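Local coordinates for protein beta-ketoacyl synthase (Pseudomonas aeruginosa, PDB 4CW4) that catalyses the condensation of acetyl-CoA with malonyl-ACP to give acetoacetyl-ACP, the primer that starts bacterial fatty acid synthesis, at residues 66-71 and 78-83; 87-92 and 172-177. All blocks are in the same frame, centred on the assembly; numbering follows the deposited sequence.

Contact 1 (66-71 and 78-83). With SO4 (sulfate ion), chain B.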
ATOM      1  N   ALA A  66     -40.275  20.115   4.511  1.00 46.74           N
ATOM      2  CA  ALA A  66     -39.685  20.463   5.796  1.00 48.88           C
ATOM      3  C   ALA A  66     -40.132  19.449   6.841  1.00 51.52           C
ATOM      4  O   ALA A  66     -40.929  18.552   6.550  1.00 51.04           O
ATOM      5  CB  ALA A  66     -40.096  21.866   6.212  1.00 48.75           C
ATOM      6  N   GLU A  67     -39.622  19.592   8.059  1.00 54.41           N
ATOM      7  CA  GLU A  67     -40.050  18.745   9.163  1.00 57.40           C
ATOM      8  C   GLU A  67     -41.563  18.850   9.345  1.00 58.48           C
ATOM      9  O   GLU A  67     -42.213  17.894   9.765  1.00 58.82           O
ATOM     10  CB  GLU A  67     -39.329  19.144  10.456  1.00 59.25           C
ATOM     11  CG  GLU A  67     -39.784  18.374  11.697  1.00 60.80           C
ATOM     12  CD  GLU A  67     -39.574  16.876  11.567  1.00 61.89           C
ATOM     13  OE1 GLU A  67     -38.719  16.466  10.754  1.00 62.30           O
ATOM     14  OE2 GLU A  67     -40.262  16.110  12.278  1.00 62.32           O
ATOM     15  N   ASP A  68     -42.117  20.014   9.007  1.00 59.23           N
ATOM     16  CA  ASP A  68     -43.550  20.273   9.147  1.00 59.77           C
ATOM     17  C   ASP A  68     -44.386  19.564   8.088  1.00 58.67           C
ATOM     18  O   ASP A  68     -45.603  19.441   8.237  1.00 59.03           O
ATOM     19  CB  ASP A  68     -43.831  21.775   9.035  1.00 61.34           C
ATOM     20  CG  ASP A  68     -42.906  22.612   9.894  1.00 62.76           C
ATOM     21  OD1 ASP A  68     -42.402  22.098  10.918  1.00 63.48           O
ATOM     22  OD2 ASP A  68     -42.686  23.791   9.542  1.00 63.08           O
ATOM     23  N   GLY A  69     -43.740  19.116   7.017  1.00 57.03           N
ATOM     24  CA  GLY A  69     -44.445  18.605   5.855  1.00 55.64           C
ATOM     25  C   GLY A  69     -44.635  19.697   4.815  1.00 54.33           C
ATOM     26  O   GLY A  69     -45.052  19.429   3.686  1.00 53.99           O
ATOM     27  N   THR A  70     -44.321  20.931   5.204  1.00 53.27           N
ATOM     28  CA  THR A  70     -44.396  22.085   4.313  1.00 51.90           C
ATOM     29  C   THR A  70     -43.595  21.862   3.028  1.00 49.33           C
ATOM     30  O   THR A  70     -42.385  21.644   3.085  1.00 49.07           O
ATOM     31  CB  THR A  70     -43.825  23.339   5.009  1.00 52.88           C
ATOM     32  OG1 THR A  70     -44.496  23.546   6.258  1.00 53.58           O
ATOM     33  CG2 THR A  70     -43.978  24.579   4.127  1.00 52.94           C
ATOM     34  N   PRO A  71     -44.261  21.925   1.859  1.00 46.93           N
ATOM     35  CA  PRO A  71     -43.479  21.810   0.625  1.00 45.19           C
ATOM     36  C   PRO A  71     -42.550  23.002   0.427  1.00 42.97           C
ATOM     37  O   PRO A  71     -42.936  24.145   0.704  1.00 42.43           O
ATOM     38  CB  PRO A  71     -44.548  21.768  -0.472  1.00 46.00           C
ATOM     39  CG  PRO A  71     -45.740  22.405   0.126  1.00 46.15           C
ATOM     40  CD  PRO A  71     -45.703  22.053   1.582  1.00 46.58           C
ATOM     41  N   GLU A  78     -32.835  27.325   0.191  1.00 21.09           N
ATOM     42  CA  GLU A  78     -31.692  28.195   0.398  1.00 20.16           C
ATOM     43  C   GLU A  78     -31.965  29.185   1.521  1.00 19.09           C
ATOM     44  O   GLU A  78     -31.143  29.360   2.401  1.00 18.84           O
ATOM     45  CB  GLU A  78     -31.324  28.941  -0.874  1.00 20.06           C
ATOM     46  CG  GLU A  78     -30.187  29.919  -0.693  1.00 20.59           C
ATOM     47  CD  GLU A  78     -29.885  30.698  -1.950  1.00 21.72           C
ATOM     48  OE1 GLU A  78     -30.819  31.077  -2.688  1.00 23.27           O
ATOM     49  OE2 GLU A  78     -28.709  30.956  -2.189  1.00 22.43           O
ATOM     50  N   ARG A  79     -33.125  29.840   1.488  1.00 18.75           N
ATOM     51  CA  ARG A  79     -33.481  30.770   2.544  1.00 19.69           C
ATOM     52  C   ARG A  79     -33.468  30.088   3.912  1.00 18.64           C
ATOM     53  O   ARG A  79     -32.874  30.589   4.867  1.00 20.40           O
ATOM     54  CB  ARG A  79     -34.876  31.350   2.262  1.00 20.39           C
ATOM     55  CG  ARG A  79     -35.572  31.949   3.474  1.00 39.34           C
ATOM     56  CD  ARG A  79     -37.044  32.123   3.199  1.00 42.63           C
ATOM     57  NE  ARG A  79     -37.841  31.424   4.207  1.00 70.26           N
ATOM     58  CZ  ARG A  79     -38.323  30.188   4.083  1.00 59.48           C
ATOM     59  NH1 ARG A  79     -38.096  29.473   2.986  1.00 29.04           N
ATOM     60  NH2 ARG A  79     -39.043  29.663   5.068  1.00 67.47           N
ATOM     61  N   ARG A  80     -34.127  28.944   3.993  1.00 18.52           N
ATOM     62  CA  ARG A  80     -34.397  28.287   5.261  1.00 20.29           C
ATOM     63  C   ARG A  80     -33.218  27.490   5.828  1.00 20.60           C
ATOM     64  O   ARG A  80     -33.042  27.442   7.045  1.00 21.96           O
ATOM     65  CB  ARG A  80     -35.593  27.360   5.080  1.00 23.86           C
ATOM     66  CG  ARG A  80     -36.188  26.807   6.351  1.00 26.23           C
ATOM     67  CD  ARG A  80     -37.600  26.335   6.074  1.00 28.25           C
ATOM     68  NE  ARG A  80     -38.186  25.628   7.206  1.00 30.88           N
ATOM     69  CZ  ARG A  80     -39.493  25.504   7.415  1.00 32.27           C
ATOM     70  NH1 ARG A  80     -40.367  26.055   6.579  1.00 33.04           N
ATOM     71  NH2 ARG A  80     -39.928  24.839   8.475  1.00 32.85           N
ATOM     72  N   TYR A  81     -32.429  26.874   4.953  1.00 19.10           N
ATOM     73  CA  TYR A  81     -31.427  25.906   5.394  1.00 18.05           C
ATOM     74  C   TYR A  81     -29.978  26.257   5.060  1.00 16.26           C
ATOM     75  O   TYR A  81     -29.082  25.575   5.532  1.00 16.18           O
ATOM     76  CB  TYR A  81     -31.723  24.513   4.809  1.00 19.73           C
ATOM     77  CG  TYR A  81     -33.077  23.956   5.180  1.00 21.64           C
ATOM     78  CD1 TYR A  81     -33.264  23.263   6.363  1.00 22.71           C
ATOM     79  CD2 TYR A  81     -34.172  24.123   4.346  1.00 22.74           C
ATOM     80  CE1 TYR A  81     -34.519  22.754   6.711  1.00 24.33           C
ATOM     81  CE2 TYR A  81     -35.406  23.622   4.679  1.00 24.29           C
ATOM     82  CZ  TYR A  81     -35.577  22.945   5.864  1.00 25.04           C
ATOM     83  OH  TYR A  81     -36.815  22.447   6.188  1.00 26.55           O
ATOM     84  N   ALA A  82     -29.725  27.299   4.264  1.00 15.68           N
ATOM     85  CA  ALA A  82     -28.337  27.548   3.828  1.00 14.55           C
ATOM     86  C   ALA A  82     -27.377  27.688   5.014  1.00 14.77           C
ATOM     87  O   ALA A  82     -26.292  27.113   5.010  1.00 14.97           O
ATOM     88  CB  ALA A  82     -28.235  28.746   2.941  1.00 15.49           C
ATOM     89  N   GLU A  83     -27.770  28.442   6.032  1.00 15.94           N
ATOM     90  CA  GLU A  83     -26.897  28.636   7.175  1.00 18.21           C
ATOM     91  C   GLU A  83     -26.526  27.291   7.826  1.00 16.68           C
ATOM     92  O   GLU A  83     -25.366  27.038   8.130  1.00 16.24           O
ATOM     93  CB  GLU A  83     -27.562  29.575   8.192  1.00 21.62           C
ATOM     94  CG  GLU A  83     -26.690  29.897   9.397  1.00 26.93           C
ATOM     95  CD  GLU A  83     -27.364  30.776  10.450  1.00 31.66           C
ATOM     96  OE1 GLU A  83     -28.497  31.272  10.238  1.00 33.71           O
ATOM     97  OE2 GLU A  83     -26.742  30.966  11.515  1.00 33.22           O
TER
HETATM   98  S   SO4 B1635     -36.950  22.805   9.755  1.00 49.36           S
HETATM   99  O1  SO4 B1635     -38.120  23.193  10.544  1.00 49.34           O
HETATM  100  O2  SO4 B1635     -37.326  21.740   8.827  1.00 49.28           O
HETATM  101  O3  SO4 B1635     -36.461  23.965   9.008  1.00 49.04           O
HETATM  102  O4  SO4 B1635     -35.910  22.309  10.655  1.00 49.28           O
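A sulfate-binding pocket lies between the type I beta turn Ala66 to Gly69 and helix 74-87, on the outer part of the molecule. The ion, probably from the crystallisation liquor, bridges the turn and the helix and is gripped from both sides. From the turn, the backbone N of Glu67 points almost straight at sulfate O2, 3.2 Å away with an N-H...O angle of 173°. The hydroxyl of Tyr81 donates to the same oxygen, OH to O2 2.8 Å, so O2 has one donor from each segment. Arg80 leaves the helix with CG anti to the backbone N (chi1 -168°) and runs extended as far as NE. That reach brings one edge of its guanidinium to the ion: NE bonds O3 at 3.0 Å and NH2 bonds O1 at 3.2 Å, a two-pronged grip. Arg80 NH2 also makes a salt bridge to Asp68 OD2, 3.1 Å long; the acceptor lies in the guanidinium plane, but OD2 is met from above the carboxylate plane, the two planes being 57° apart. The methyl of Ala66 lies over the rim of one guanidinium face of Arg80 and also touches Tyr81 OH, CB to OH 3.3 Å. Leu72 packs against Ala66, Arg80 and Tyr81, while Arg84, one turn along the helix, gives the sulfate a further hydrogen bond. Two arginines and a backbone N-H would make this a positive niche suited to an anion; the exposed, poorly ordered Asp68 would offset part of that charge.

Contact 2 (87-92 and 172-177)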
ATOM      1  N   ALA A  87     -22.788  25.438   7.834  1.00 13.80           N
ATOM      2  CA  ALA A  87     -22.154  25.154   9.108  1.00 14.96           C
ATOM      3  C   ALA A  87     -21.837  23.667   9.299  1.00 14.17           C
ATOM      4  O   ALA A  87     -20.993  23.320  10.122  1.00 15.48           O
ATOM      5  CB  ALA A  87     -23.024  25.666  10.267  1.00 16.22           C
ATOM      6  N   SER A  88     -22.533  22.806   8.563  1.00 13.02           N
ATOM      7  CA  SER A  88     -22.426  21.352   8.705  1.00 12.50           C
ATOM      8  C   SER A  88     -21.737  20.674   7.505  1.00 11.02           C
ATOM      9  O   SER A  88     -21.877  19.464   7.283  1.00 11.14           O
ATOM     10  CB  SER A  88     -23.801  20.743   8.910  1.00 14.78           C
ATOM     11  OG  SER A  88     -24.334  21.125  10.163  1.00 18.06           O
ATOM     12  N   THR A  89     -20.985  21.474   6.764  1.00 10.84           N
ATOM     13  CA  THR A  89     -20.135  21.004   5.694  1.00 10.17           C
ATOM     14  C   THR A  89     -18.750  21.633   5.863  1.00  9.76           C
ATOM     15  O   THR A  89     -18.571  22.548   6.665  1.00 10.43           O
ATOM     16  CB  THR A  89     -20.706  21.380   4.310  1.00 10.36           C
ATOM     17  OG1 THR A  89     -21.059  22.765   4.293  1.00 10.47           O
ATOM     18  CG2 THR A  89     -21.917  20.519   3.976  1.00 10.55           C
ATOM     19  N   LEU A  90     -17.785  21.128   5.093  1.00  8.97           N
ATOM     20  CA  LEU A  90     -16.412  21.628   5.055  1.00  9.19           C
ATOM     21  C   LEU A  90     -15.671  21.355   6.362  1.00  8.84           C
ATOM     22  O   LEU A  90     -16.182  20.650   7.250  1.00 10.06           O
ATOM     23  CB  LEU A  90     -16.360  23.104   4.648  1.00  9.37           C
ATOM     24  CG  LEU A  90     -17.021  23.450   3.304  1.00 10.42           C
ATOM     25  CD1 LEU A  90     -16.697  24.874   2.939  1.00 11.26           C
ATOM     26  CD2 LEU A  90     -16.604  22.497   2.177  1.00  9.73           C
ATOM     27  N   VAL A  91     -14.449  21.856   6.463  1.00  8.86           N
ATOM     28  CA  VAL A  91     -13.674  21.754   7.703  1.00  9.71           C
ATOM     29  C   VAL A  91     -14.441  22.427   8.848  1.00  8.98           C
ATOM     30  O   VAL A  91     -14.964  23.532   8.702  1.00  9.74           O
ATOM     31  CB  VAL A  91     -12.288  22.424   7.553  1.00 10.31           C
ATOM     32  CG1 VAL A  91     -11.567  22.522   8.893  1.00 10.47           C
ATOM     33  CG2 VAL A  91     -11.466  21.673   6.539  1.00  9.97           C
ATOM     34  N   ARG A  92     -14.520  21.750   9.993  1.00 10.13           N
ATOM     35  CA  ARG A  92     -15.239  22.274  11.164  1.00  9.72           C
ATOM     36  C   ARG A  92     -14.873  21.463  12.399  1.00  9.49           C
ATOM     37  O   ARG A  92     -14.146  20.473  12.287  1.00 10.10           O
ATOM     38  CB  ARG A  92     -16.755  22.229  10.920  1.00  9.79           C
ATOM     39  CG  ARG A  92     -17.312  20.850  10.572  1.00 10.28           C
ATOM     40  CD  ARG A  92     -18.677  20.977   9.883  1.00 10.62           C
ATOM     41  NE  ARG A  92     -19.377  19.694   9.807  1.00 10.32           N
ATOM     42  CZ  ARG A  92     -19.176  18.761   8.884  1.00 10.69           C
ATOM     43  NH1 ARG A  92     -18.320  18.956   7.882  1.00 10.83           N
ATOM     44  NH2 ARG A  92     -19.855  17.627   8.952  1.00  9.55           N
ATOM     45  N   GLN A 172     -15.047  16.650   7.497  1.00 10.32           N
ATOM     46  CA  GLN A 172     -16.039  15.603   7.754  1.00 10.62           C
ATOM     47  C   GLN A 172     -17.105  15.590   6.685  1.00 10.79           C
ATOM     48  O   GLN A 172     -17.528  16.661   6.241  1.00 10.06           O
ATOM     49  CB  GLN A 172     -16.704  15.882   9.108  1.00  9.62           C
ATOM     50  CG  GLN A 172     -15.743  15.769  10.288  1.00 10.24           C
ATOM     51  CD  GLN A 172     -16.192  16.586  11.475  1.00 10.07           C
ATOM     52  OE1 GLN A 172     -16.999  16.130  12.287  1.00 11.28           O
ATOM     53  NE2 GLN A 172     -15.668  17.795  11.594  1.00 11.19           N
ATOM     54  N   LEU A 173     -17.558  14.409   6.275  1.00  9.40           N
ATOM     55  CA  LEU A 173     -18.718  14.348   5.392  1.00 10.35           C
ATOM     56  C   LEU A 173     -19.873  15.177   5.944  1.00  9.65           C
ATOM     57  O   LEU A 173     -19.985  15.357   7.157  1.00 10.13           O
ATOM     58  CB  LEU A 173     -19.188  12.904   5.190  1.00  9.88           C
ATOM     59  CG  LEU A 173     -18.222  11.942   4.488  1.00 12.75           C
ATOM     60  CD1 LEU A 173     -18.884  10.619   4.112  1.00 13.74           C
ATOM     61  CD2 LEU A 173     -17.600  12.584   3.265  1.00 14.11           C
ATOM     62  N   PRO A 174     -20.736  15.695   5.050  1.00 10.27           N
ATOM     63  CA  PRO A 174     -21.852  16.516   5.527  1.00 10.28           C
ATOM     64  C   PRO A 174     -22.663  15.846   6.650  1.00 11.88           C
ATOM     65  O   PRO A 174     -23.026  14.667   6.560  1.00 12.09           O
ATOM     66  CB  PRO A 174     -22.703  16.717   4.274  1.00 11.06           C
ATOM     67  CG  PRO A 174     -21.705  16.640   3.140  1.00 10.06           C
ATOM     68  CD  PRO A 174     -20.750  15.562   3.581  1.00 11.26           C
ATOM     69  N   THR A 175     -22.946  16.612   7.698  1.00 11.52           N
ATOM     70  CA  THR A 175     -23.589  16.042   8.879  1.00 11.18           C
ATOM     71  C   THR A 175     -24.935  15.457   8.496  1.00 12.51           C
ATOM     72  O   THR A 175     -25.783  16.149   7.906  1.00 13.57           O
ATOM     73  CB  THR A 175     -23.790  17.092   9.944  1.00 12.15           C
ATOM     74  OG1 THR A 175     -22.547  17.743  10.212  1.00 11.78           O
ATOM     75  CG2 THR A 175     -24.358  16.475  11.233  1.00 13.23           C
ATOM     76  N   GLY A 176     -25.128  14.188   8.845  1.00 12.41           N
ATOM     77  CA  GLY A 176     -26.373  13.505   8.545  1.00 14.10           C
ATOM     78  C   GLY A 176     -26.271  12.499   7.417  1.00 14.61           C
ATOM     79  O   GLY A 176     -27.086  11.583   7.325  1.00 15.92           O
ATOM     80  N   PHE A 177     -25.260  12.659   6.568  1.00 14.15           N
ATOM     81  CA  PHE A 177     -25.014  11.717   5.495  1.00 15.09           C
ATOM     82  C   PHE A 177     -24.219  10.543   6.037  1.00 16.58           C
ATOM     83  O   PHE A 177     -23.145  10.729   6.610  1.00 19.02           O
ATOM     84  CB  PHE A 177     -24.233  12.404   4.374  1.00 13.80           C
ATOM     85  CG  PHE A 177     -23.993  11.526   3.180  1.00 14.40           C
ATOM     86  CD1 PHE A 177     -25.044  11.044   2.420  1.00 15.23           C
ATOM     87  CD2 PHE A 177     -22.713  11.165   2.830  1.00 15.56           C
ATOM     88  CE1 PHE A 177     -24.812  10.243   1.301  1.00 16.36           C
ATOM     89  CE2 PHE A 177     -22.472  10.361   1.732  1.00 16.49           C
ATOM     90  CZ  PHE A 177     -23.514   9.901   0.974  1.00 17.04           C
TER
HETATM   91  O   HOH W   1     -23.029  20.294  12.500  1.00 18.44           O
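Arg92 lays its guanidinium against the backbone of both segments: the carbonyl oxygen of Ser88 sits over the centre of one face, 3.1 Å above the plane, and Gln172 CB covers the opposite face, near NH1 and NH2. CG of Arg92 takes the crowded position between the backbone N and the carbonyl carbon (chi1 56°), and the chain then extends to NE, folding back alongside its own segment. NH1 donates twice near the guanidinium plane, to Leu90 O at 2.8 Å on a lone pair and to Gln172 O at 2.9 Å, where the donor stands above the carbonyl plane. NH2 likewise splits its protons, reaching Leu173 O at 2.9 Å, and Thr175 OG1 at 3.0 Å by a more bent bond (142°). Glu95 completes the set, taking Arg92 NE in a salt bridge and bonding Thr175 OG1. That same Ser88 O accepts from the backbone N of Thr175 at 3.1 Å, in the carbonyl plane, with the CA of Pro174 adding a CH...O contact. Pro174 CB rests on Thr89 CG2, 3.9 Å off, as a small apolar patch, and Leu50 and Met54 also touch the proline. A water bonds Ser88 OG and, weakly, Thr175 OG1. The contact ties the chain leaving helix 74-87 to the loop after strand 169-171, beside the antiparallel pairing of strands 91-93 and 169-171. With every N-H of the guanidinium given a partner, the buried charge is well satisfied; Glu95 would neutralise it, and the carbonyl oxygens of Leu90, Gln172 and Leu173 at its edge, with that of Ser88 over its face, would favour the cation.

In the fold
The two contacts follow one another along the chain: helix 74-87 carries one side of contact 1, and its last residue, Ala87, opens contact 2. Their centres lie about 18 Å apart, on the same side of the chain's centre. Contact 1 is peripheral and short-range, about 31 Å from that centre, with a bound sulfate bridging the two segments. Contact 2 is buried, about 15 Å from it, and joins the lead-in to strand 91-93 with the loop after strand 169-171, segments 80 residues apart. Both turn on an arginine, but Arg80 turns NE and NH2 to an anion and a poorly ordered carboxylate, whereas Arg92 spends most of its N-H groups on backbone carbonyls.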